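PDB 5D8M: metagenomic carboxyl esterase MGS0156 from Uncultured organism, which probably hydrolyses carboxylic ester bonds. Local coordinates for residues 35-40 with 62-67. Residues are numbered along the deposited sequence; the frame is centred on the assembly and turned at random.
Sequences GRFREI and GILWRL
Arg38 gives the largest share of this contact, and tracing it outward from the helix accounts for the geometry. Its CB lies 4.1 Å from Leu64 CD1, the methyl that also sits against Phe37 CD2 at 3.9 Å, so one leucine branch packs on two consecutive helical residues. CG stands anti to the backbone N and the chain runs extended through chi2, then bends at chi3, which brings the guanidinium against the backbone of 62-67. NE forms a salt bridge with Glu70. The end-on pair NH1 and NH2 grips a single acceptor: Leu64 O is 2.9 Å from both Arg38 NH1 and Arg38 NH2. The oxygen lies only 5° out of the guanidinium plane, yet both donors approach from above the carbonyl plane, and N-H...O angles of 143° and 146° show two bent bonds sharing one atom. NH1 also makes a weak bond to a water that accepts from Ile63 N, extending the link to a second peptide. Over one guanidinium face lies Arg66 CG, 3.6 Å from Arg38 NH2, while the charged end of Arg66 pairs with Asp61. The contact thus fastens helix 34-48 to the irregular segment preceding strand 87-92, at the border of a parallel sheet consistent with an alpha/beta-hydrolase fold. Phe37 also packs on helix 324-338, and backbone hydrogen bonds between Ile63 and Asn296 and between Trp65 and Tyr294 tie the segment to the chain just beyond strand 290-293.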
loop_
_atom_site.group_PDB
_atom_site.type_symbol
_atom_site.label_atom_id
_atom_site.label_comp_id
_atom_site.label_asym_id
_atom_site.label_seq_id
_atom_site.Cartn_x
_atom_site.Cartn_y
_atom_site.Cartn_z
ATOM N N GLY A 35 -12.901 -11.580 -6.640
ATOM C CA GLY A 35 -14.322 -11.598 -6.926
ATOM C C GLY A 35 -15.151 -11.064 -5.766
ATOM O O GLY A 35 -16.040 -10.249 -5.965
ATOM N N ARG A 36 -14.867 -11.526 -4.555
ATOM C CA ARG A 36 -15.636 -11.080 -3.407
ATOM C C ARG A 36 -15.307 -9.614 -3.091
ATOM O O ARG A 36 -16.194 -8.826 -2.743
ATOM C CB ARG A 36 -15.377 -11.981 -2.194
ATOM C CG ARG A 36 -16.161 -11.592 -0.924
ATOM C CD ARG A 36 -17.662 -11.525 -1.152
ATOM N NE ARG A 36 -18.372 -11.203 0.083
ATOM C CZ ARG A 36 -19.685 -10.999 0.171
ATOM N NH1 ARG A 36 -20.451 -11.082 -0.913
ATOM N NH2 ARG A 36 -20.238 -10.728 1.347
ATOM N N PHE A 37 -14.047 -9.229 -3.257
ATOM C CA PHE A 37 -13.702 -7.837 -2.993
ATOM C C PHE A 37 -14.422 -6.887 -3.972
ATOM O O PHE A 37 -14.955 -5.853 -3.544
ATOM C CB PHE A 37 -12.186 -7.631 -3.039
ATOM C CG PHE A 37 -11.754 -6.248 -2.617
ATOM C CD1 PHE A 37 -11.687 -5.902 -1.271
ATOM C CD2 PHE A 37 -11.470 -5.285 -3.565
ATOM C CE1 PHE A 37 -11.304 -4.608 -0.877
ATOM C CE2 PHE A 37 -11.083 -3.992 -3.188
ATOM C CZ PHE A 37 -10.997 -3.661 -1.841
ATOM N N ARG A 38 -14.454 -7.234 -5.265
ATOM C CA ARG A 38 -15.192 -6.418 -6.249
ATOM C C ARG A 38 -16.669 -6.289 -5.866
ATOM O O ARG A 38 -17.264 -5.208 -5.929
ATOM C CB ARG A 38 -15.087 -7.009 -7.668
ATOM C CG ARG A 38 -15.936 -6.252 -8.709
ATOM C CD ARG A 38 -15.840 -6.864 -10.129
ATOM N NE ARG A 38 -14.446 -7.010 -10.574
ATOM C CZ ARG A 38 -13.702 -6.044 -11.101
ATOM N NH1 ARG A 38 -14.208 -4.834 -11.275
ATOM N NH2 ARG A 38 -12.443 -6.294 -11.461
ATOM N N GLU A 39 -17.240 -7.408 -5.448
ATOM C CA GLU A 39 -18.620 -7.472 -5.026
ATOM C C GLU A 39 -18.905 -6.521 -3.857
ATOM O O GLU A 39 -19.878 -5.776 -3.874
ATOM C CB GLU A 39 -18.939 -8.916 -4.643
ATOM C CG GLU A 39 -20.399 -9.245 -4.385
ATOM C CD GLU A 39 -20.583 -10.741 -4.233
ATOM O OE1 GLU A 39 -19.565 -11.445 -4.048
ATOM O OE2 GLU A 39 -21.728 -11.221 -4.340
ATOM N N ILE A 40 -18.054 -6.572 -2.839
ATOM C CA ILE A 40 -18.178 -5.707 -1.674
ATOM C C ILE A 40 -18.023 -4.237 -2.053
ATOM O O ILE A 40 -18.861 -3.400 -1.681
ATOM C CB ILE A 40 -17.136 -6.089 -0.609
ATOM C CG1 ILE A 40 -17.548 -7.414 0.044
ATOM C CG2 ILE A 40 -16.989 -4.980 0.439
ATOM C CD1 ILE A 40 -16.498 -7.978 1.013
ATOM N N GLY A 62 -13.531 0.412 -14.243
ATOM C CA GLY A 62 -13.632 1.701 -13.568
ATOM C C GLY A 62 -12.989 1.821 -12.184
ATOM O O GLY A 62 -12.240 2.755 -11.923
ATOM N N ILE A 63 -13.284 0.892 -11.285
ATOM C CA ILE A 63 -12.632 0.919 -9.982
ATOM C C ILE A 63 -11.550 -0.150 -9.838
ATOM O O ILE A 63 -10.513 0.090 -9.212
ATOM C CB ILE A 63 -13.646 0.773 -8.814
ATOM C CG1 ILE A 63 -14.516 -0.485 -8.968
ATOM C CG2 ILE A 63 -14.498 2.055 -8.701
ATOM C CD1 ILE A 63 -15.333 -0.884 -7.678
ATOM N N LEU A 64 -11.787 -1.318 -10.421
ATOM C CA LEU A 64 -10.886 -2.462 -10.272
ATOM C C LEU A 64 -10.715 -3.163 -11.590
ATOM O O LEU A 64 -11.701 -3.596 -12.186
ATOM C CB LEU A 64 -11.435 -3.454 -9.250
ATOM C CG LEU A 64 -11.602 -2.955 -7.817
ATOM C CD1 LEU A 64 -12.553 -3.891 -7.052
ATOM C CD2 LEU A 64 -10.215 -2.911 -7.120
ATOM N N TRP A 65 -9.469 -3.274 -12.044
ATOM C CA TRP A 65 -9.179 -3.926 -13.321
ATOM C C TRP A 65 -9.663 -5.354 -13.300
ATOM O O TRP A 65 -9.571 -6.027 -12.273
ATOM C CB TRP A 65 -7.681 -3.914 -13.632
ATOM C CG TRP A 65 -7.163 -2.577 -14.020
ATOM C CD1 TRP A 65 -6.485 -1.696 -13.223
ATOM C CD2 TRP A 65 -7.284 -1.953 -15.299
ATOM N NE1 TRP A 65 -6.166 -0.565 -13.935
ATOM C CE2 TRP A 65 -6.655 -0.692 -15.210
ATOM C CE3 TRP A 65 -7.865 -2.335 -16.517
ATOM C CZ2 TRP A 65 -6.578 0.182 -16.290
ATOM C CZ3 TRP A 65 -7.790 -1.454 -17.594
ATOM C CH2 TRP A 65 -7.152 -0.209 -17.470
ATOM N N ARG A 66 -10.172 -5.805 -14.442
ATOM C CA ARG A 66 -10.570 -7.190 -14.616
ATOM C C ARG A 66 -9.451 -7.991 -15.254
ATOM O O ARG A 66 -9.432 -8.140 -16.465
ATOM C CB ARG A 66 -11.810 -7.295 -15.511
ATOM C CG ARG A 66 -13.040 -6.596 -14.989
ATOM C CD ARG A 66 -14.075 -6.395 -16.096
ATOM N NE ARG A 66 -13.654 -5.369 -17.047
ATOM C CZ ARG A 66 -14.367 -4.978 -18.100
ATOM N NH1 ARG A 66 -15.550 -5.527 -18.346
ATOM N NH2 ARG A 66 -13.902 -4.027 -18.907
ATOM N N LEU A 67 -8.535 -8.517 -14.449
ATOM C CA LEU A 67 -7.504 -9.412 -14.951
ATOM C C LEU A 67 -8.128 -10.776 -15.184
ATOM O O LEU A 67 -9.242 -11.028 -14.737
ATOM C CB LEU A 67 -6.315 -9.504 -13.980
ATOM C CG LEU A 67 -5.134 -8.568 -14.326
ATOM C CD1 LEU A 67 -5.496 -7.110 -14.090
ATOM C CD2 LEU A 67 -3.855 -8.951 -13.592
HETATM O O HOH W 1 -14.396 -1.676 -11.916
#